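PDB 5V4T: hypothetic aldehyde deformylating oxygenase from Sulfolobus tokodaii, which binds iron(III) in a ferritin-like helical bundle and probably acts as an oxidoreductase with aldehyde deformylating oxygenase activity. Local coordinates for residues Glu56-Glu59 and His60-Phe64; Leu132-Asn135 and Glu136-Arg140; Val163-Val166 and Glu167-Pro171. All coordinates share one frame; numbering follows the deposited sequence.

Contact 1. Residues Glu56-Glu59 and His60-Phe64; sequences EEIE and HFDFF. With FE (Fe (III) ion), chain C.
Over one face of the His60 imidazole lies the carbonyl oxygen of Glu56, 3.0 Å from His60 CD2 and offset toward the rim of the ring; Glu57 CA covers the same face. At the edge, in the ring plane, water 1 stands 2.6 Å from His60 ND1, while His60 NE2 is hydrogen-bonded to Asp144 on helix 132-155. The Glu56 carbonyl has a second task: its oxygen accepts the i to i+4 helix bond from His60 N at 2.9 Å, so backbone and ring meet the same atom.

The Glu57 carboxylate is turned 68° from the imidazole. Its chain is bent by the rotation about CB-CG (chi2 -67°), which swings the carboxylate round to the iron, and Glu57 OE2 binds the metal at 2.0 Å. Water 2, itself an iron ligand, donates to Glu57 OE1 at 2.9 Å. Glu111, Glu145 and His148 also bind the iron, and Glu56 OE1 is hydrogen-bonded to His148 NE2, a second-shell link from the same helical turn. With His60 replaced by an alanine, Asp144 and water 1 would probably lose their imidazole partner and the Glu56 carbonyl its ring cover, though its helix bond would remain. Glu57 is thus a monodentate ligand whose second oxygen steadies a bound water, and the iron is likely to polarise water 2 and strengthen its donation to Glu57 OE1.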
ATOM      1  N   GLU A  56      -5.542  11.444  -5.223  1.00 15.39           N
ATOM      2  CA  GLU A  56      -6.063  10.093  -5.130  1.00 14.88           C
ATOM      3  C   GLU A  56      -5.656   9.430  -3.843  1.00 13.98           C
ATOM      4  O   GLU A  56      -6.446   8.743  -3.219  1.00 14.19           O
ATOM      5  CB  GLU A  56      -5.701   9.227  -6.337  1.00 13.88           C
ATOM      6  CG  GLU A  56      -6.473   9.635  -7.560  1.00 14.61           C
ATOM      7  CD  GLU A  56      -6.035   9.054  -8.843  1.00 17.64           C
ATOM      8  OE1 GLU A  56      -4.871   8.607  -8.977  1.00 17.82           O
ATOM      9  OE2 GLU A  56      -6.858   9.181  -9.803  1.00 17.49           O
ATOM     10  N   GLU A  57      -4.438   9.657  -3.372  1.00 14.28           N
ATOM     11  CA  GLU A  57      -4.033   9.083  -2.104  1.00 15.17           C
ATOM     12  C   GLU A  57      -4.872   9.655  -0.930  1.00 15.60           C
ATOM     13  O   GLU A  57      -5.217   8.936   0.002  1.00 15.75           O
ATOM     14  CB  GLU A  57      -2.575   9.303  -1.825  1.00 16.06           C
ATOM     15  CG  GLU A  57      -1.602   8.748  -2.848  1.00 16.91           C
ATOM     16  CD  GLU A  57      -1.578   7.214  -2.927  1.00 21.31           C
ATOM     17  OE1 GLU A  57      -1.888   6.615  -1.911  1.00 27.77           O
ATOM     18  OE2 GLU A  57      -1.156   6.672  -3.957  1.00 26.23           O
ATOM     19  N   ILE A  58      -5.174  10.944  -0.970  1.00 15.24           N
ATOM     20  CA  ILE A  58      -6.063  11.527  -0.005  1.00 16.12           C
ATOM     21  C   ILE A  58      -7.432  10.916  -0.088  1.00 16.26           C
ATOM     22  O   ILE A  58      -8.037  10.629   0.919  1.00 17.65           O
ATOM     23  CB  ILE A  58      -6.189  13.043  -0.167  1.00 16.16           C
ATOM     24  CG1 ILE A  58      -4.837  13.606   0.104  1.00 16.62           C
ATOM     25  CG2 ILE A  58      -7.192  13.583   0.798  1.00 17.08           C
ATOM     26  CD1 ILE A  58      -4.676  15.063  -0.280  1.00 20.51           C
ATOM     27  N   GLU A  59      -7.956  10.769  -1.278  1.00 17.16           N
ATOM     28  CA  GLU A  59      -9.220  10.057  -1.422  1.00 16.83           C
ATOM     29  C   GLU A  59      -9.257   8.651  -0.832  1.00 16.52           C
ATOM     30  O   GLU A  59     -10.280   8.215  -0.222  1.00 14.21           O
ATOM     31  CB  GLU A  59      -9.575   9.996  -2.910  1.00 18.28           C
ATOM     32  CG  GLU A  59      -9.956  11.319  -3.482  1.00 19.98           C
ATOM     33  CD  GLU A  59     -10.298  11.270  -4.907  1.00 22.93           C
ATOM     34  OE1 GLU A  59      -9.698  10.488  -5.710  1.00 24.09           O
ATOM     35  OE2 GLU A  59     -11.271  11.977  -5.251  1.00 24.65           O
ATOM     36  N   HIS A  60      -8.145   7.922  -0.998  1.00 15.31           N
ATOM     37  CA  HIS A  60      -8.041   6.579  -0.390  1.00 14.61           C
ATOM     38  C   HIS A  60      -8.107   6.656   1.127  1.00 15.72           C
ATOM     39  O   HIS A  60      -8.914   5.943   1.789  1.00 15.64           O
ATOM     40  CB  HIS A  60      -6.809   5.854  -0.853  1.00 15.21           C
ATOM     41  CG  HIS A  60      -6.735   5.671  -2.326  1.00 15.50           C
ATOM     42  ND1 HIS A  60      -5.624   5.125  -2.916  1.00 16.25           N
ATOM     43  CD2 HIS A  60      -7.594   5.964  -3.324  1.00 15.32           C
ATOM     44  CE1 HIS A  60      -5.790   5.117  -4.227  1.00 16.19           C
ATOM     45  NE2 HIS A  60      -6.982   5.598  -4.499  1.00 15.67           N
ATOM     46  N   PHE A  61      -7.368   7.606   1.710  1.00 15.63           N
ATOM     47  CA  PHE A  61      -7.423   7.818   3.168  1.00 17.02           C
ATOM     48  C   PHE A  61      -8.797   8.131   3.587  1.00 19.68           C
ATOM     49  O   PHE A  61      -9.303   7.573   4.590  1.00 19.52           O
ATOM     50  CB  PHE A  61      -6.577   9.017   3.557  1.00 20.87           C
ATOM     51  CG  PHE A  61      -5.143   8.722   3.770  1.00 25.41           C
ATOM     52  CD1 PHE A  61      -4.536   7.515   3.380  1.00 29.71           C
ATOM     53  CD2 PHE A  61      -4.357   9.735   4.300  1.00 34.39           C
ATOM     54  CE1 PHE A  61      -3.192   7.309   3.568  1.00 33.52           C
ATOM     55  CE2 PHE A  61      -3.007   9.532   4.495  1.00 41.65           C
ATOM     56  CZ  PHE A  61      -2.424   8.319   4.125  1.00 40.42           C
ATOM     57  N   ASP A  62      -9.448   8.995   2.842  1.00 18.22           N
ATOM     58  CA  ASP A  62     -10.812   9.408   3.210  1.00 21.33           C
ATOM     59  C   ASP A  62     -11.793   8.234   3.133  1.00 20.30           C
ATOM     60  O   ASP A  62     -12.698   8.146   3.930  1.00 20.77           O
ATOM     61  CB  ASP A  62     -11.295  10.582   2.403  1.00 23.33           C
ATOM     62  CG  ASP A  62     -10.527  11.873   2.749  1.00 27.36           C
ATOM     63  OD1 ASP A  62      -9.887  11.920   3.828  1.00 35.19           O
ATOM     64  OD2 ASP A  62     -10.477  12.781   1.908  1.00 32.29           O
ATOM     65  N   PHE A  63     -11.655   7.360   2.153  1.00 16.81           N
ATOM     66  CA  PHE A  63     -12.488   6.156   2.056  1.00 15.76           C
ATOM     67  C   PHE A  63     -12.370   5.300   3.339  1.00 16.04           C
ATOM     68  O   PHE A  63     -13.379   4.841   3.910  1.00 17.64           O
ATOM     69  CB  PHE A  63     -12.129   5.389   0.796  1.00 16.77           C
ATOM     70  CG  PHE A  63     -12.608   3.983   0.804  1.00 15.98           C
ATOM     71  CD1 PHE A  63     -13.944   3.683   0.548  1.00 16.52           C
ATOM     72  CD2 PHE A  63     -11.740   2.974   1.152  1.00 16.68           C
ATOM     73  CE1 PHE A  63     -14.407   2.387   0.646  1.00 16.26           C
ATOM     74  CE2 PHE A  63     -12.172   1.662   1.214  1.00 17.15           C
ATOM     75  CZ  PHE A  63     -13.533   1.388   0.986  1.00 17.60           C
ATOM     76  N   PHE A  64     -11.145   5.054   3.779  1.00 15.24           N
ATOM     77  CA  PHE A  64     -10.967   4.188   4.949  1.00 16.18           C
ATOM     78  C   PHE A  64     -11.464   4.908   6.198  1.00 17.36           C
ATOM     79  O   PHE A  64     -12.087   4.289   7.036  1.00 18.54           O
ATOM     80  CB  PHE A  64      -9.519   3.744   5.105  1.00 16.19           C
ATOM     81  CG  PHE A  64      -9.105   2.726   4.099  1.00 15.49           C
ATOM     82  CD1 PHE A  64      -9.585   1.397   4.169  1.00 17.35           C
ATOM     83  CD2 PHE A  64      -8.309   3.091   2.996  1.00 15.55           C
ATOM     84  CE1 PHE A  64      -9.181   0.444   3.221  1.00 16.54           C
ATOM     85  CE2 PHE A  64      -7.943   2.135   2.087  1.00 15.05           C
ATOM     86  CZ  PHE A  64      -8.401   0.840   2.168  1.00 15.42           C
TER
HETATM   87 FE    FE C 301      -1.206   4.786  -4.649  0.60 12.99          FE
HETATM   88  O   HOH W   1      -3.833   4.022  -1.418  1.00 30.36           O
HETATM   89  O   HOH W   2      -0.959   4.038  -2.735  1.00 27.77           O

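Contact 2. Residues Leu132-Asn135 and Glu136-Arg140; sequences LKFN and EGIKR
Asn135 and Lys139, and Phe134 and Ile138, are i to i+4 pairs on the first turns of helix 132-155, one of the long helices of this ferritin-like bundle.

The backbone bonds are regular. Glu136, Gly137, Ile138 and Lys139 each donate to the residue four back; Ile138 N, for example, reaches Phe134 O at 2.9 Å. At the start of the helix, the amides of Lys133 and Phe134 are taken up by the carboxylate of Asp2.

The apolar part belongs to Phe134 and Ile138. With chi1 at -169° the ring swings beside its own carbonyl carbon, and Phe134 CE2 comes 3.6 Å from Ile138 CG1 while Phe134 CZ lies 3.9 Å from Ile138 CD1. The ring also meets Tyr67, the two planes about 60° apart, and Ile138 packs on Leu122 and Asn123 of helix 98-128.

The polar part runs along another side of the helix. Asn135 OD1 lies 3.2 Å from Lys139 CD, across the lysine chain. The bend at Lys139 chi3 (52°) turns the ammonium back to water 3, which accepts from Lys139 NZ at 2.7 Å and donates to Asn135 OD1 at the same 2.7 Å. On the other branch of the amide, Asn135 ND2 is held by Ser126 and Asn123, which probably fixes which branch is oxygen and which nitrogen.

The charges form a small network centred on Glu136. Glu136 OE1 makes a long salt bridge to Lys139 NZ, and Glu136 OE2 a salt bridge to Arg140 NE, 3.2 Å away, whose hydrogen bond is weak. Glu136 CG meanwhile sits 3.6 Å above one face of the Arg140 guanidinium, toward its rim.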
ATOM      1  N   LEU A 132     -20.528  -4.923   0.266  1.00 16.09           N
ATOM      2  CA  LEU A 132     -20.585  -4.408  -1.091  1.00 15.97           C
ATOM      3  C   LEU A 132     -19.948  -3.054  -1.287  1.00 16.31           C
ATOM      4  O   LEU A 132     -19.218  -2.875  -2.262  1.00 14.78           O
ATOM      5  CB  LEU A 132     -22.018  -4.327  -1.611  1.00 17.47           C
ATOM      6  CG  LEU A 132     -22.742  -5.646  -1.626  1.00 19.31           C
ATOM      7  CD1 LEU A 132     -24.116  -5.493  -2.270  1.00 23.58           C
ATOM      8  CD2 LEU A 132     -21.961  -6.740  -2.357  1.00 22.39           C
ATOM      9  N   LYS A 133     -20.206  -2.093  -0.394  1.00 14.38           N
ATOM     10  CA  LYS A 133     -19.595  -0.783  -0.516  1.00 15.11           C
ATOM     11  C   LYS A 133     -18.105  -0.880  -0.288  1.00 13.57           C
ATOM     12  O   LYS A 133     -17.341  -0.214  -0.967  1.00 14.40           O
ATOM     13  CB  LYS A 133     -20.234   0.193   0.476  1.00 18.00           C
ATOM     14  CG  LYS A 133     -21.683   0.444   0.131  1.00 21.23           C
ATOM     15  CD  LYS A 133     -22.279   1.347   1.208  1.00 25.16           C
ATOM     16  CE  LYS A 133     -23.771   1.375   1.105  1.00 30.68           C
ATOM     17  NZ  LYS A 133     -24.278   2.213   2.236  1.00 34.71           N
ATOM     18  N   PHE A 134     -17.680  -1.690   0.667  1.00 13.22           N
ATOM     19  CA  PHE A 134     -16.258  -1.853   0.910  1.00 13.39           C
ATOM     20  C   PHE A 134     -15.593  -2.402  -0.351  1.00 14.45           C
ATOM     21  O   PHE A 134     -14.541  -1.914  -0.789  1.00 13.31           O
ATOM     22  CB  PHE A 134     -15.979  -2.751   2.107  1.00 14.00           C
ATOM     23  CG  PHE A 134     -14.540  -2.727   2.547  1.00 13.28           C
ATOM     24  CD1 PHE A 134     -14.015  -1.678   3.279  1.00 14.54           C
ATOM     25  CD2 PHE A 134     -13.705  -3.732   2.156  1.00 14.94           C
ATOM     26  CE1 PHE A 134     -12.701  -1.681   3.698  1.00 14.25           C
ATOM     27  CE2 PHE A 134     -12.399  -3.742   2.551  1.00 15.89           C
ATOM     28  CZ  PHE A 134     -11.899  -2.739   3.357  1.00 15.75           C
ATOM     29  N   ASN A 135     -16.192  -3.458  -0.911  1.00 13.57           N
ATOM     30  CA  ASN A 135     -15.623  -4.093  -2.084  1.00 12.94           C
ATOM     31  C   ASN A 135     -15.493  -3.122  -3.254  1.00 13.19           C
ATOM     32  O   ASN A 135     -14.465  -3.093  -3.908  1.00 12.52           O
ATOM     33  CB  ASN A 135     -16.454  -5.282  -2.505  1.00 13.70           C
ATOM     34  CG  ASN A 135     -15.812  -6.029  -3.612  1.00 14.75           C
ATOM     35  OD1 ASN A 135     -16.280  -5.950  -4.790  1.00 16.55           O
ATOM     36  ND2 ASN A 135     -14.802  -6.804  -3.295  1.00 15.62           N
ATOM     37  N   GLU A 136     -16.510  -2.301  -3.485  1.00 12.72           N
ATOM     38  CA  GLU A 136     -16.446  -1.353  -4.580  1.00 14.56           C
ATOM     39  C   GLU A 136     -15.364  -0.335  -4.347  1.00 13.71           C
ATOM     40  O   GLU A 136     -14.636   0.060  -5.301  1.00 14.47           O
ATOM     41  CB  GLU A 136     -17.792  -0.664  -4.746  1.00 15.92           C
ATOM     42  CG  GLU A 136     -17.816   0.354  -5.880  1.00 16.91           C
ATOM     43  CD  GLU A 136     -17.551  -0.197  -7.262  1.00 21.15           C
ATOM     44  OE1 GLU A 136     -17.699  -1.398  -7.545  1.00 21.16           O
ATOM     45  OE2 GLU A 136     -17.193   0.627  -8.110  1.00 22.45           O
ATOM     46  N   GLY A 137     -15.163   0.049  -3.091  1.00 13.15           N
ATOM     47  CA  GLY A 137     -14.131   0.993  -2.750  1.00 13.11           C
ATOM     48  C   GLY A 137     -12.753   0.382  -3.025  1.00 13.25           C
ATOM     49  O   GLY A 137     -11.862   1.028  -3.609  1.00 13.29           O
ATOM     50  N   ILE A 138     -12.575  -0.858  -2.676  1.00 12.31           N
ATOM     51  CA  ILE A 138     -11.276  -1.517  -2.935  1.00 11.96           C
ATOM     52  C   ILE A 138     -11.063  -1.631  -4.459  1.00 12.65           C
ATOM     53  O   ILE A 138      -9.948  -1.412  -4.920  1.00 13.27           O
ATOM     54  CB  ILE A 138     -11.269  -2.941  -2.262  1.00 13.76           C
ATOM     55  CG1 ILE A 138     -11.329  -2.828  -0.719  1.00 13.10           C
ATOM     56  CG2 ILE A 138     -10.052  -3.743  -2.665  1.00 12.48           C
ATOM     57  CD1 ILE A 138     -10.219  -2.050  -0.105  1.00 14.70           C
ATOM     58  N   LYS A 139     -12.092  -1.995  -5.230  1.00 12.66           N
ATOM     59  CA  LYS A 139     -11.936  -2.079  -6.700  1.00 12.45           C
ATOM     60  C   LYS A 139     -11.494  -0.740  -7.251  1.00 12.74           C
ATOM     61  O   LYS A 139     -10.662  -0.719  -8.189  1.00 12.67           O
ATOM     62  CB  LYS A 139     -13.217  -2.583  -7.331  1.00 14.73           C
ATOM     63  CG  LYS A 139     -13.395  -4.051  -7.075  1.00 15.53           C
ATOM     64  CD  LYS A 139     -14.786  -4.575  -7.260  1.00 21.05           C
ATOM     65  CE  LYS A 139     -15.383  -4.229  -8.547  1.00 24.06           C
ATOM     66  NZ  LYS A 139     -16.759  -4.864  -8.670  1.00 25.48           N
ATOM     67  N   ARG A 140     -12.024   0.365  -6.706  1.00 11.68           N
ATOM     68  CA  ARG A 140     -11.644   1.689  -7.151  1.00 12.09           C
ATOM     69  C   ARG A 140     -10.192   1.997  -6.829  1.00 13.29           C
ATOM     70  O   ARG A 140      -9.452   2.521  -7.685  1.00 13.14           O
ATOM     71  CB  ARG A 140     -12.565   2.769  -6.582  1.00 12.48           C
ATOM     72  CG  ARG A 140     -13.997   2.695  -7.127  1.00 14.09           C
ATOM     73  CD  ARG A 140     -14.988   3.563  -6.416  1.00 15.33           C
ATOM     74  NE  ARG A 140     -16.275   3.461  -7.068  1.00 16.51           N
ATOM     75  CZ  ARG A 140     -17.414   3.973  -6.585  1.00 17.95           C
ATOM     76  NH1 ARG A 140     -17.419   4.510  -5.378  1.00 19.68           N
ATOM     77  NH2 ARG A 140     -18.526   3.869  -7.290  1.00 17.71           N
TER
HETATM   78  O   HOH W   3     -18.115  -4.630  -6.330  1.00 29.23           O

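Contact 3. Residues Val163-Val166 and Glu167-Pro171; sequences VKRV and EELFP
Leu169 lies against Arg165, one turn back in helix 159-179, and its atoms climb over the carbonyl of that turn. Leu169 CB is 3.4 Å from Arg165 O, CG keeps close to the same oxygen, and Leu169 CD1 is as near to Arg165 O as CB is. That methyl ends the chain over one face of the guanidinium, with Leu169 CD1 3.9 Å from Arg165 NH2 and offset toward the rim. Bends at chi2 (-88°) and chi3 (-64°) curl the Arg165 chain and bring its guanidinium to the methyl. The nitrogens of that group are engaged elsewhere: NH2 forms a salt bridge with Asp92 and a hydrogen bond to Asn101 O, and NE bonds to Thr104.

The backbone beneath is about to change course. Leu169 N donates to Arg165 O at 3.0 Å and, weakly, to Val166 O; Phe170 N shares that second acceptor. One residue on, Pro171 has no N-H to give to the turn before, and the helix kinks there.

On another side of the helix, Glu167 runs alongside Val163, its OE2 3.7 Å from Val163 CG1 and its CG 3.3 Å from Val163 O.

Among the neighbours, Val166 and Leu169 face helix 98-128, touching Met108, Ile109 and Arg105, while Arg165 ties in helix 80-93 through Asp92. Val163 and Phe170 pack on helix 191-211.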
ATOM      1  N   VAL A 163      16.376  -1.041 -10.405  1.00 16.18           N
ATOM      2  CA  VAL A 163      16.274  -2.490 -10.164  1.00 16.08           C
ATOM      3  C   VAL A 163      16.946  -2.839  -8.857  1.00 15.61           C
ATOM      4  O   VAL A 163      16.401  -3.590  -8.072  1.00 17.25           O
ATOM      5  CB  VAL A 163      16.823  -3.292 -11.350  1.00 16.65           C
ATOM      6  CG1 VAL A 163      16.875  -4.789 -11.031  1.00 17.26           C
ATOM      7  CG2 VAL A 163      16.013  -3.063 -12.585  1.00 17.90           C
ATOM      8  N   LYS A 164      18.196  -2.336  -8.629  1.00 15.88           N
ATOM      9  CA  LYS A 164      18.889  -2.624  -7.394  1.00 16.83           C
ATOM     10  C   LYS A 164      18.097  -2.135  -6.155  1.00 16.04           C
ATOM     11  O   LYS A 164      18.045  -2.842  -5.133  1.00 16.04           O
ATOM     12  CB  LYS A 164      20.311  -2.055  -7.421  1.00 21.04           C
ATOM     13  CG  LYS A 164      21.209  -2.758  -8.428  1.00 26.73           C
ATOM     14  CD  LYS A 164      22.604  -2.140  -8.515  1.00 32.05           C
ATOM     15  CE  LYS A 164      23.096  -1.570  -7.178  1.00 39.46           C
ATOM     16  NZ  LYS A 164      24.606  -1.441  -7.094  1.00 48.22           N
ATOM     17  N   ARG A 165      17.450  -0.961  -6.264  1.00 14.94           N
ATOM     18  CA  ARG A 165      16.592  -0.478  -5.212  1.00 14.46           C
ATOM     19  C   ARG A 165      15.463  -1.431  -4.893  1.00 13.88           C
ATOM     20  O   ARG A 165      15.173  -1.697  -3.678  1.00 14.78           O
ATOM     21  CB  ARG A 165      15.974   0.874  -5.540  1.00 15.27           C
ATOM     22  CG  ARG A 165      16.926   2.047  -5.484  1.00 15.42           C
ATOM     23  CD  ARG A 165      17.034   2.670  -4.133  1.00 17.67           C
ATOM     24  NE  ARG A 165      15.779   3.246  -3.706  1.00 16.31           N
ATOM     25  CZ  ARG A 165      15.566   3.676  -2.493  1.00 17.70           C
ATOM     26  NH1 ARG A 165      16.576   3.676  -1.602  1.00 21.10           N
ATOM     27  NH2 ARG A 165      14.408   4.196  -2.162  1.00 19.10           N
ATOM     28  N   VAL A 166      14.787  -1.897  -5.936  1.00 14.36           N
ATOM     29  CA  VAL A 166      13.680  -2.839  -5.772  1.00 14.89           C
ATOM     30  C   VAL A 166      14.195  -4.069  -5.023  1.00 16.94           C
ATOM     31  O   VAL A 166      13.576  -4.545  -4.088  1.00 14.25           O
ATOM     32  CB  VAL A 166      12.961  -3.167  -7.088  1.00 15.49           C
ATOM     33  CG1 VAL A 166      11.919  -4.247  -6.885  1.00 16.96           C
ATOM     34  CG2 VAL A 166      12.301  -1.903  -7.615  1.00 16.29           C
ATOM     35  N   GLU A 167      15.317  -4.598  -5.497  1.00 15.85           N
ATOM     36  CA  GLU A 167      15.906  -5.783  -4.896  1.00 17.30           C
ATOM     37  C   GLU A 167      16.268  -5.540  -3.422  1.00 16.28           C
ATOM     38  O   GLU A 167      16.098  -6.429  -2.549  1.00 19.86           O
ATOM     39  CB  GLU A 167      17.095  -6.246  -5.737  1.00 18.62           C
ATOM     40  CG  GLU A 167      16.658  -6.765  -7.096  1.00 20.80           C
ATOM     41  CD  GLU A 167      17.762  -7.053  -8.097  1.00 24.31           C
ATOM     42  OE1 GLU A 167      18.848  -6.462  -8.034  1.00 26.39           O
ATOM     43  OE2 GLU A 167      17.484  -7.837  -9.020  1.00 24.90           O
ATOM     44  N   GLU A 168      16.770  -4.350  -3.090  1.00 16.91           N
ATOM     45  CA  GLU A 168      17.193  -4.062  -1.728  1.00 19.25           C
ATOM     46  C   GLU A 168      16.070  -3.933  -0.770  1.00 18.39           C
ATOM     47  O   GLU A 168      16.178  -4.343   0.366  1.00 18.29           O
ATOM     48  CB  GLU A 168      18.080  -2.796  -1.705  1.00 23.29           C
ATOM     49  CG  GLU A 168      19.383  -3.105  -2.432  1.00 31.35           C
ATOM     50  CD  GLU A 168      20.264  -1.894  -2.644  1.00 38.28           C
ATOM     51  OE1 GLU A 168      19.861  -0.787  -2.188  1.00 43.47           O
ATOM     52  OE2 GLU A 168      21.316  -2.084  -3.323  1.00 44.29           O
ATOM     53  N   LEU A 169      14.935  -3.427  -1.258  1.00 17.10           N
ATOM     54  CA  LEU A 169      13.820  -3.119  -0.405  1.00 16.00           C
ATOM     55  C   LEU A 169      12.780  -4.241  -0.347  1.00 15.00           C
ATOM     56  O   LEU A 169      12.018  -4.313   0.607  1.00 16.28           O
ATOM     57  CB  LEU A 169      13.129  -1.866  -0.918  1.00 17.81           C
ATOM     58  CG  LEU A 169      13.936  -0.568  -0.751  1.00 20.38           C
ATOM     59  CD1 LEU A 169      13.375   0.470  -1.691  1.00 24.16           C
ATOM     60  CD2 LEU A 169      13.813  -0.136   0.680  1.00 23.73           C
ATOM     61  N   PHE A 170      12.862  -5.154  -1.272  1.00 16.73           N
ATOM     62  CA  PHE A 170      11.907  -6.238  -1.278  1.00 15.13           C
ATOM     63  C   PHE A 170      11.898  -7.048   0.051  1.00 17.20           C
ATOM     64  O   PHE A 170      10.832  -7.413   0.511  1.00 17.58           O
ATOM     65  CB  PHE A 170      12.170  -7.146  -2.477  1.00 17.97           C
ATOM     66  CG  PHE A 170      11.206  -8.288  -2.600  1.00 16.05           C
ATOM     67  CD1 PHE A 170       9.930  -8.075  -3.095  1.00 16.53           C
ATOM     68  CD2 PHE A 170      11.583  -9.581  -2.265  1.00 16.53           C
ATOM     69  CE1 PHE A 170       9.006  -9.114  -3.163  1.00 15.91           C
ATOM     70  CE2 PHE A 170      10.671 -10.616  -2.395  1.00 17.85           C
ATOM     71  CZ  PHE A 170       9.391 -10.366  -2.807  1.00 16.43           C
ATOM     72  N   PRO A 171      13.040  -7.329   0.660  1.00 18.40           N
ATOM     73  CA  PRO A 171      12.966  -8.151   1.879  1.00 19.29           C
ATOM     74  C   PRO A 171      12.179  -7.486   2.982  1.00 20.04           C
ATOM     75  O   PRO A 171      11.529  -8.171   3.743  1.00 20.84           O
ATOM     76  CB  PRO A 171      14.447  -8.308   2.295  1.00 20.75           C
ATOM     77  CG  PRO A 171      15.186  -8.197   1.007  1.00 20.47           C
ATOM     78  CD  PRO A 171      14.408  -7.212   0.164  1.00 19.33           C
TER

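How the contacts relate
From the N terminus the three contacts come in series: contact 1 on helix 49-67, contact 2 at the start of helix 132-155, contact 3 on helix 159-179, the next long helix. Each joins neighbouring turns of one helix, so none closes a loop and none nests in or crosses another. Contacts 1 and 2 touch directly: Phe63 CE1 packs 3.7 Å from Gly137 CA, and Phe64 meets both Phe134 and Ile138, fastening helix 49-67 to helix 132-155. Contact 3 lies beyond the chain's centre from both, its centre about 27 Å from that of contact 1 and about 31 Å from that of contact 2, and joins helix 159-179 to helices 80-93, 98-128 and 191-211.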